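Local coordinates for protein HPT domain (Escherichia coli, PDB 2A0B) that relays phosphoryl groups through a histidine as the phosphotransfer domain of the anaerobic sensor kinase ArcB, in the phosphorelay that activates ArcA, at residues G42-S45 with V46-N50; V60-G63 with H64-G68; L78-L81 with G82-I85; G98-I101 with E102-K105. All coordinates share one frame; numbering follows the deposited sequence. Where two conformers were deposited one is given.

Contact 1 (G42-S45 with V46-N50); sequences GYVS and VLESN
Within helix 26-52, one of the long helices of the four-helix bundle, residues 42-45 and 46-50 make an i to i+3 and i+4 contact in which side chains of the later turn lie against carbonyl groups of the earlier one. Four successive backbone bonds carry it: Val46 N to Gly42 O, Leu47 N to Tyr43 O, Glu48 N to Val44 O at 2.9 Å and Ser49 N to Ser45 O. The bond of Glu48 runs nearly along the C=O axis, with a C=O...N angle of 162°. Beside it, in the conformer described, Glu48 CG approaches the same oxygen, 3.3 Å from Val44 O, because CG is set anti to its own carbonyl carbon (chi1 -60°). CG also passes the CG1 branch of Val44 at 4.4 Å, and beyond it the chain bends at chi2. Val46 does something similar with one methyl: CG2 lies 3.3 Å from Gly42 O. Leu47 brings CB to 3.4 Å from Val44 O, while its branched end packs on Ile66 of helix 56-72. Val44 turns to helix 93-122, touching Met104 and Trp108. Between the two segments, then, polar bonding is confined to the main chain and the side chains add aliphatic contacts around its carbonyls, which leaves Val44 and Leu47 to serve the packing between helices and the carboxylate of Glu48 to reach, weakly, toward Lys105.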
loop_
_atom_site.group_PDB
_atom_site.type_symbol
_atom_site.label_atom_id
_atom_site.label_comp_id
_atom_site.label_asym_id
_atom_site.label_seq_id
_atom_site.Cartn_x
_atom_site.Cartn_y
_atom_site.Cartn_z
ATOM N N GLY A 42 3.592 4.352 11.087
ATOM C CA GLY A 42 3.323 5.733 11.257
ATOM C C GLY A 42 2.325 6.276 10.259
ATOM O O GLY A 42 1.501 7.136 10.622
ATOM N N TYR A 43 2.318 5.837 9.003
ATOM C CA TYR A 43 1.392 6.282 7.989
ATOM C C TYR A 43 -0.056 5.813 8.415
ATOM O O TYR A 43 -0.942 6.634 8.258
ATOM C CB TYR A 43 1.701 5.782 6.579
ATOM C CG TYR A 43 3.040 6.317 5.968
ATOM C CD1 TYR A 43 3.701 7.330 6.575
ATOM C CD2 TYR A 43 3.431 5.639 4.823
ATOM C CE1 TYR A 43 4.916 7.798 5.967
ATOM C CE2 TYR A 43 4.645 6.084 4.176
ATOM C CZ TYR A 43 5.256 7.110 4.841
ATOM O OH TYR A 43 6.470 7.628 4.244
ATOM N N VAL A 44 -0.083 4.598 8.916
ATOM C CA VAL A 44 -1.481 4.120 9.261
ATOM C C VAL A 44 -1.941 4.840 10.511
ATOM O O VAL A 44 -3.121 5.260 10.552
ATOM C CB VAL A 44 -1.437 2.612 9.395
ATOM C CG1 VAL A 44 -2.758 2.112 10.078
ATOM C CG2 VAL A 44 -1.319 1.858 8.088
ATOM N N SER A 45 -1.070 5.115 11.482
ATOM C CA SER A 45 -1.457 5.884 12.647
ATOM C C SER A 45 -1.936 7.278 12.286
ATOM O O SER A 45 -2.883 7.836 12.867
ATOM C CB SER A 45 -0.344 5.923 13.695
ATOM O OG SER A 45 -0.006 4.586 14.044
ATOM N N VAL A 46 -1.317 7.949 11.303
ATOM C CA VAL A 46 -1.759 9.262 10.863
ATOM C C VAL A 46 -3.121 9.152 10.179
ATOM O O VAL A 46 -3.966 10.021 10.421
ATOM C CB VAL A 46 -0.749 9.931 9.898
ATOM C CG1 VAL A 46 -1.309 11.175 9.231
ATOM C CG2 VAL A 46 0.503 10.268 10.723
ATOM N N LEU A 47 -3.373 8.139 9.355
ATOM C CA LEU A 47 -4.668 7.919 8.755
ATOM C C LEU A 47 -5.748 7.836 9.873
ATOM O O LEU A 47 -6.754 8.527 9.713
ATOM C CB LEU A 47 -4.846 6.612 7.974
ATOM C CG LEU A 47 -4.455 6.603 6.511
ATOM C CD1 LEU A 47 -4.518 5.183 5.968
ATOM C CD2 LEU A 47 -5.355 7.557 5.708
ATOM N N GLU A 48 -5.457 7.022 10.852
ATOM C CA GLU A 48 -6.452 6.828 11.934
ATOM C C GLU A 48 -6.705 8.092 12.708
ATOM O O GLU A 48 -7.874 8.370 13.049
ATOM C CB GLU A 48 -5.963 5.770 12.926
ATOM C CG GLU A 48 -5.713 4.404 12.354
ATOM C CD GLU A 48 -6.954 3.560 12.199
ATOM O OE1 GLU A 48 -8.066 4.105 12.073
ATOM O OE2 GLU A 48 -6.777 2.328 12.236
ATOM N N SER A 49 -5.665 8.863 13.028
ATOM C CA SER A 49 -5.900 10.066 13.835
ATOM C C SER A 49 -6.689 11.073 13.015
ATOM O O SER A 49 -7.661 11.685 13.502
ATOM C CB SER A 49 -4.626 10.555 14.489
ATOM O OG SER A 49 -3.769 11.153 13.552
ATOM N N ASN A 50 -6.440 11.143 11.701
ATOM C CA ASN A 50 -7.215 12.034 10.842
ATOM C C ASN A 50 -8.673 11.569 10.717
ATOM O O ASN A 50 -9.619 12.370 10.665
ATOM C CB ASN A 50 -6.533 12.131 9.462
ATOM C CG ASN A 50 -5.389 13.137 9.487
ATOM O OD1 ASN A 50 -4.247 12.860 9.102
ATOM N ND2 ASN A 50 -5.697 14.373 9.875
#

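Contact 2 (V60-G63 with H64-G68); sequences VEEG and HKIKG
Residues 60-63 and 64-68 are consecutive turns of helix 56-72, joined by regular i to i+4 bonds from His64 N to Val60 O, Lys65 N to Glu61 O, Ile66 N to Glu62 O (2.9 Å) and Lys67 N to Gly63 O. The one side-chain bond across the turn, in the conformer described, is a salt bridge between Glu62 and Lys65. The Glu62 chain bends at chi2 (70°), which swings its carboxylate round to the lysine, and Lys65, bent at chi3, crosses it obliquely. Lys65 NZ meets Glu62 OE1 at 2.8 Å on the syn side, 23° out of the carboxylate plane. A water donates to Glu62 OE2 at 2.7 Å and accepts from Lys65 NZ at 2.7 Å, so lysine and water together hold the two carboxylate oxygens, probably favouring the charged form of this buried glutamate. On the inner side Ile66 lays CG1 3.4 Å from Glu62 O. The side chain of His64, the phosphorylation site, meets the preceding turn only through CB, 3.4 Å from Glu61 O; its ring leads away, and ND1 is hydrogen-bonded to Gln86. An exposed histidine on a bundle helix, followed by Lys67 and Gly68, is the active-site signature of HPt domains.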
loop_
_atom_site.group_PDB
_atom_site.type_symbol
_atom_site.label_atom_id
_atom_site.label_comp_id
_atom_site.label_asym_id
_atom_site.label_seq_id
_atom_site.Cartn_x
_atom_site.Cartn_y
_atom_site.Cartn_z
ATOM N N VAL A 60 -7.051 12.407 2.883
ATOM C CA VAL A 60 -6.758 12.307 1.463
ATOM C C VAL A 60 -5.224 12.464 1.278
ATOM O O VAL A 60 -4.729 11.753 0.413
ATOM C CB VAL A 60 -7.529 13.429 0.725
ATOM C CG1 VAL A 60 -7.063 13.592 -0.719
ATOM C CG2 VAL A 60 -9.032 13.085 0.756
ATOM N N GLU A 61 -4.613 13.349 2.016
ATOM C CA GLU A 61 -3.154 13.557 1.837
ATOM C C GLU A 61 -2.344 12.326 2.221
ATOM O O GLU A 61 -1.458 11.869 1.492
ATOM C CB GLU A 61 -2.704 14.770 2.660
ATOM C CG GLU A 61 -2.580 16.013 1.793
ATOM C CD GLU A 61 -2.780 17.315 2.540
ATOM O OE1 GLU A 61 -2.612 17.324 3.781
ATOM O OE2 GLU A 61 -3.121 18.338 1.892
ATOM N N GLU A 62 -2.755 11.661 3.314
ATOM C CA GLU A 62 -2.044 10.456 3.760
ATOM C C GLU A 62 -2.354 9.323 2.840
ATOM O O GLU A 62 -1.510 8.429 2.508
ATOM C CB GLU A 62 -2.352 10.175 5.244
ATOM C CG GLU A 62 -1.299 9.299 5.899
ATOM C CD GLU A 62 0.040 10.012 6.093
ATOM O OE1 GLU A 62 0.165 11.218 5.825
ATOM O OE2 GLU A 62 0.976 9.317 6.526
ATOM N N GLY A 63 -3.614 9.191 2.336
ATOM C CA GLY A 63 -3.938 8.181 1.352
ATOM C C GLY A 63 -2.984 8.280 0.095
ATOM O O GLY A 63 -2.572 7.295 -0.408
ATOM N N HIS A 64 -2.834 9.523 -0.367
ATOM C CA HIS A 64 -1.969 9.751 -1.555
ATOM C C HIS A 64 -0.525 9.354 -1.237
ATOM O O HIS A 64 0.085 8.760 -2.170
ATOM C CB HIS A 64 -2.037 11.269 -1.781
ATOM C CG HIS A 64 -1.242 11.687 -3.013
ATOM N ND1 HIS A 64 -1.573 11.343 -4.282
ATOM C CD2 HIS A 64 -0.077 12.405 -3.041
ATOM C CE1 HIS A 64 -0.646 11.869 -5.137
ATOM N NE2 HIS A 64 0.210 12.492 -4.377
ATOM N N LYS A 65 -0.057 9.656 -0.064
ATOM C CA LYS A 65 1.329 9.266 0.295
ATOM C C LYS A 65 1.492 7.754 0.279
ATOM O O LYS A 65 2.415 7.178 -0.321
ATOM C CB LYS A 65 1.672 9.871 1.626
ATOM C CG LYS A 65 3.134 9.935 2.064
ATOM C CD LYS A 65 3.233 10.392 3.518
ATOM C CE LYS A 65 2.659 11.789 3.685
ATOM N NZ LYS A 65 2.644 12.241 5.104
ATOM N N ILE A 66 0.494 7.049 0.900
ATOM C CA ILE A 66 0.618 5.585 0.856
ATOM C C ILE A 66 0.476 5.035 -0.492
ATOM O O ILE A 66 1.111 4.005 -0.861
ATOM C CB ILE A 66 -0.506 5.030 1.843
ATOM C CG1 ILE A 66 -0.134 5.372 3.261
ATOM C CG2 ILE A 66 -0.616 3.531 1.658
ATOM C CD1 ILE A 66 -1.348 5.273 4.228
ATOM N N LYS A 67 -0.394 5.499 -1.416
ATOM C CA LYS A 67 -0.621 5.074 -2.742
ATOM C C LYS A 67 0.793 5.081 -3.494
ATOM O O LYS A 67 1.068 4.103 -4.132
ATOM C CB LYS A 67 -1.601 5.986 -3.484
ATOM C CG LYS A 67 -1.799 5.561 -4.915
ATOM C CD LYS A 67 -2.555 6.568 -5.761
ATOM C CE LYS A 67 -2.640 6.129 -7.225
ATOM N NZ LYS A 67 -3.207 7.310 -7.981
ATOM N N GLY A 68 1.386 6.245 -3.302
ATOM C CA GLY A 68 2.713 6.331 -4.030
ATOM C C GLY A 68 3.732 5.347 -3.470
ATOM O O GLY A 68 4.479 4.703 -4.268
HETATM O O HOH W 1 2.953 10.877 7.419
#

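Contact 3 (L78-L81 with G82-I85); sequences LQQL and GQQI
Gln84 reaches back along helix 76-85 over Gln80 and Leu81, and its whole side chain is engaged by the preceding turn. CB sits 3.7 Å from Leu81 O. CG, anti to the carbonyl carbon of its own residue (chi1 -69°), comes to 3.5 Å from Gln80 O, the oxygen that also accepts the backbone N-H of Gln84. Beyond CG the chain is extended, carrying the amide past Gln80, and CD stays near Gln80 O. At the tip the two amide atoms part. OE1 receives a weak hydrogen bond from Gln80 NE2, 3.4 Å long though fairly straight, with an N-H...O angle of 162°. NE2 lies 3.5 Å from the CD2 methyl of Leu81. Gln80 bends at chi2 to bring its amide over, so that the two side chains cross at about a right angle with amide planes 70° apart; the pair neither stacks nor lies flush. Ile85, one residue on, rests CG1 3.2 Å from Leu81 O, the acceptor of its own N-H. Its side chain goes on to Leu47 and Ile59, whereas Leu81 faces Glu103 and Glu107, two of the zinc ligands. Polar glutamines along one flank and Leu78, Leu81 and Ile85 on another make this an amphipathic helix of the HPt four-helix bundle, lying between the helix of the phosphorylatable His64 and helix 93-122.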
loop_
_atom_site.group_PDB
_atom_site.type_symbol
_atom_site.label_atom_id
_atom_site.label_comp_id
_atom_site.label_asym_id
_atom_site.label_seq_id
_atom_site.Cartn_x
_atom_site.Cartn_y
_atom_site.Cartn_z
ATOM N N LEU A 78 -2.618 -2.537 -2.049
ATOM C CA LEU A 78 -2.446 -1.467 -1.130
ATOM C C LEU A 78 -2.498 -0.120 -1.903
ATOM O O LEU A 78 -3.015 0.859 -1.429
ATOM C CB LEU A 78 -1.203 -1.469 -0.242
ATOM C CG LEU A 78 -1.044 -2.719 0.665
ATOM C CD1 LEU A 78 0.162 -2.605 1.570
ATOM C CD2 LEU A 78 -2.292 -2.761 1.602
ATOM N N GLN A 79 -1.920 -0.173 -3.119
ATOM C CA GLN A 79 -2.005 1.062 -3.941
ATOM C C GLN A 79 -3.451 1.435 -4.323
ATOM O O GLN A 79 -3.805 2.605 -4.178
ATOM C CB GLN A 79 -1.186 0.802 -5.227
ATOM C CG GLN A 79 -1.044 2.091 -6.060
ATOM C CD GLN A 79 -0.419 1.773 -7.401
ATOM O OE1 GLN A 79 0.187 2.685 -7.985
ATOM N NE2 GLN A 79 -0.508 0.595 -7.932
ATOM N N GLN A 80 -4.211 0.393 -4.607
ATOM C CA GLN A 80 -5.633 0.616 -4.965
ATOM C C GLN A 80 -6.432 1.071 -3.751
ATOM O O GLN A 80 -7.256 2.018 -3.859
ATOM C CB GLN A 80 -6.237 -0.620 -5.598
ATOM C CG GLN A 80 -7.684 -0.405 -6.053
ATOM C CD GLN A 80 -7.911 0.812 -6.919
ATOM O OE1 GLN A 80 -7.025 1.215 -7.710
ATOM N NE2 GLN A 80 -9.087 1.452 -6.805
ATOM N N LEU A 81 -6.116 0.528 -2.559
ATOM C CA LEU A 81 -6.798 1.093 -1.362
ATOM C C LEU A 81 -6.509 2.538 -1.101
ATOM O O LEU A 81 -7.209 3.436 -0.678
ATOM C CB LEU A 81 -6.414 0.321 -0.069
ATOM C CG LEU A 81 -7.127 -0.999 0.131
ATOM C CD1 LEU A 81 -6.549 -1.627 1.388
ATOM C CD2 LEU A 81 -8.612 -0.673 0.249
ATOM N N GLY A 82 -5.180 2.917 -1.353
ATOM C CA GLY A 82 -4.792 4.306 -1.118
ATOM C C GLY A 82 -5.443 5.152 -2.241
ATOM O O GLY A 82 -5.796 6.260 -1.820
ATOM N N GLN A 83 -5.620 4.659 -3.406
ATOM C CA GLN A 83 -6.326 5.417 -4.454
ATOM C C GLN A 83 -7.773 5.697 -4.004
ATOM O O GLN A 83 -8.220 6.846 -4.081
ATOM C CB GLN A 83 -6.280 4.662 -5.764
ATOM C CG GLN A 83 -7.208 5.238 -6.824
ATOM C CD GLN A 83 -6.744 6.588 -7.306
ATOM O OE1 GLN A 83 -5.627 7.019 -7.039
ATOM N NE2 GLN A 83 -7.610 7.319 -8.025
ATOM N N GLN A 84 -8.419 4.632 -3.467
ATOM C CA GLN A 84 -9.810 4.899 -2.993
ATOM C C GLN A 84 -9.834 5.878 -1.863
ATOM O O GLN A 84 -10.660 6.828 -1.863
ATOM C CB GLN A 84 -10.422 3.552 -2.526
ATOM C CG GLN A 84 -10.676 2.601 -3.663
ATOM C CD GLN A 84 -10.859 1.148 -3.250
ATOM O OE1 GLN A 84 -10.879 0.277 -4.108
ATOM N NE2 GLN A 84 -10.882 0.788 -1.984
ATOM N N ILE A 85 -8.976 5.827 -0.844
ATOM C CA ILE A 85 -8.882 6.716 0.268
ATOM C C ILE A 85 -8.663 8.173 -0.147
ATOM O O ILE A 85 -9.200 9.115 0.398
ATOM C CB ILE A 85 -7.803 6.277 1.296
ATOM C CG1 ILE A 85 -8.315 4.934 1.915
ATOM C CG2 ILE A 85 -7.572 7.266 2.381
ATOM C CD1 ILE A 85 -7.278 4.133 2.681
#

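Contact 4 (G98-I101 with E102-K105). With ZN (zinc ion), chain B.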
loop_
_atom_site.group_PDB
_atom_site.type_symbol
_atom_site.label_atom_id
_atom_site.label_comp_id
_atom_site.label_asym_id
_atom_site.label_seq_id
_atom_site.Cartn_x
_atom_site.Cartn_y
_atom_site.Cartn_z
ATOM N N GLY A 98 -13.654 4.788 6.376
ATOM C CA GLY A 98 -13.165 4.178 7.630
ATOM C C GLY A 98 -12.981 2.656 7.390
ATOM O O GLY A 98 -12.049 2.148 8.059
ATOM N N GLU A 99 -13.751 1.961 6.613
ATOM C CA GLU A 99 -13.607 0.545 6.327
ATOM C C GLU A 99 -12.277 0.343 5.524
ATOM O O GLU A 99 -11.528 -0.568 5.882
ATOM C CB GLU A 99 -14.736 -0.102 5.559
ATOM C CG GLU A 99 -14.618 -1.627 5.493
ATOM C CD GLU A 99 -15.875 -2.389 5.859
ATOM O OE1 GLU A 99 -16.826 -1.801 6.445
ATOM O OE2 GLU A 99 -16.037 -3.600 5.551
ATOM N N TRP A 100 -12.065 1.242 4.549
ATOM C CA TRP A 100 -10.780 1.018 3.795
ATOM C C TRP A 100 -9.620 1.297 4.673
ATOM O O TRP A 100 -8.603 0.540 4.483
ATOM C CB TRP A 100 -10.829 2.040 2.645
ATOM C CG TRP A 100 -11.846 1.762 1.595
ATOM C CD1 TRP A 100 -12.416 0.602 1.213
ATOM C CD2 TRP A 100 -12.483 2.779 0.787
ATOM N NE1 TRP A 100 -13.312 0.785 0.191
ATOM C CE2 TRP A 100 -13.371 2.139 -0.066
ATOM C CE3 TRP A 100 -12.287 4.166 0.721
ATOM C CZ2 TRP A 100 -14.143 2.810 -1.027
ATOM C CZ3 TRP A 100 -13.096 4.838 -0.211
ATOM C CH2 TRP A 100 -13.971 4.175 -1.049
ATOM N N ILE A 101 -9.608 2.206 5.594
ATOM C CA ILE A 101 -8.540 2.475 6.535
ATOM C C ILE A 101 -8.307 1.231 7.365
ATOM O O ILE A 101 -7.233 0.737 7.614
ATOM C CB ILE A 101 -8.727 3.748 7.327
ATOM C CG1 ILE A 101 -8.659 4.956 6.326
ATOM C CG2 ILE A 101 -7.798 3.801 8.519
ATOM C CD1 ILE A 101 -9.021 6.263 7.048
ATOM N N GLU A 102 -9.425 0.703 8.016
ATOM C CA GLU A 102 -9.238 -0.510 8.805
ATOM C C GLU A 102 -8.745 -1.684 8.000
ATOM O O GLU A 102 -7.938 -2.479 8.523
ATOM C CB GLU A 102 -10.670 -0.855 9.354
ATOM C CG GLU A 102 -10.585 -2.066 10.272
ATOM C CD GLU A 102 -9.792 -1.938 11.541
ATOM O OE1 GLU A 102 -9.505 -0.861 12.117
ATOM O OE2 GLU A 102 -9.397 -3.035 12.001
ATOM N N GLU A 103 -9.169 -1.932 6.789
ATOM C CA GLU A 103 -8.741 -2.963 5.893
ATOM C C GLU A 103 -7.191 -2.835 5.674
ATOM O O GLU A 103 -6.473 -3.801 5.849
ATOM C CB GLU A 103 -9.433 -2.850 4.571
ATOM C CG GLU A 103 -9.048 -3.968 3.648
ATOM C CD GLU A 103 -9.675 -3.828 2.309
ATOM O OE1 GLU A 103 -10.743 -3.130 2.098
ATOM O OE2 GLU A 103 -9.200 -4.424 1.312
ATOM N N MET A 104 -6.843 -1.584 5.381
ATOM C CA MET A 104 -5.361 -1.339 5.249
ATOM C C MET A 104 -4.607 -1.674 6.498
ATOM O O MET A 104 -3.552 -2.346 6.455
ATOM C CB MET A 104 -5.131 0.173 4.980
ATOM C CG MET A 104 -3.612 0.441 4.952
ATOM S SD MET A 104 -3.065 0.676 3.231
ATOM C CE MET A 104 -3.941 2.230 2.977
ATOM N N LYS A 105 -5.053 -1.247 7.685
ATOM C CA LYS A 105 -4.406 -1.441 8.954
ATOM C C LYS A 105 -4.223 -2.940 9.204
ATOM O O LYS A 105 -3.181 -3.420 9.686
ATOM C CB LYS A 105 -5.241 -0.788 10.056
ATOM C CG LYS A 105 -4.727 -1.111 11.468
ATOM C CD LYS A 105 -5.644 -0.414 12.476
ATOM C CE LYS A 105 -4.907 -0.142 13.780
ATOM N NZ LYS A 105 -5.867 0.228 14.875
HETATM ZN ZN ZN B . -7.451 -5.541 1.244
#
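Trp100 and Glu103 lie along the same flank of helix 93-122, the carboxylate standing at the edge of the indole. Glu103 OE1 comes near the ring plane, 4.2 Å from Trp100 CD1, and the ring and carboxylate planes are 63° apart, so the two groups meet loosely and without stacking. The zinc ion is the closer partner of this carboxylate. With CG anti to the backbone N (chi1 -177°) and the chain extended beyond it, the carboxylate projects from the helix and binds zinc through OE2 at 2.1 Å. Its other oxygen is 4.2 Å from the ion, which makes the coordination monodentate. His77 and Glu107 bind the same ion, and Asp95 also belongs to the site; zinc thus ties this helix of the four-helix bundle to the start of helix 76-85, with Glu103 and Glu107 one turn apart on one face. Met104 points its CB back at the preceding turn, 3.4 Å from Ile101 O, but in the conformer described its bends at chi2 and chi3 carry the thioether away to Leu78 and Met40. Underneath run the backbone bonds Glu102 N to Gly98 O, Glu103 N to Glu99 O, Met104 N to Trp100 O and Lys105 N to Ile101 O.

Each contact joins two consecutive turns of one helix, a different helix each time. Contact 3 is the most interior (centre about 7 Å from that of the chain, four residues buried), contact 1 the most peripheral (about 13 Å, two buried). Leu47, Ile66, Leu78, Ile85 and Met104 pack together between the helices. Their polar chemistry differs: contact 1 has backbone bonds alone, contact 2 adds a water-bridged salt bridge of a buried glutamate and an exposed lysine, facing helix 26-52 and away from the His64 ring, contact 3 a weak amide pair and contact 4 a zinc ligand. A probable hydrogen bond, Lys67 NZ to Gln83 OE1 (2.6 Å), links contacts 2 and 3; Gln84 on Trp100 joins 3 and 4.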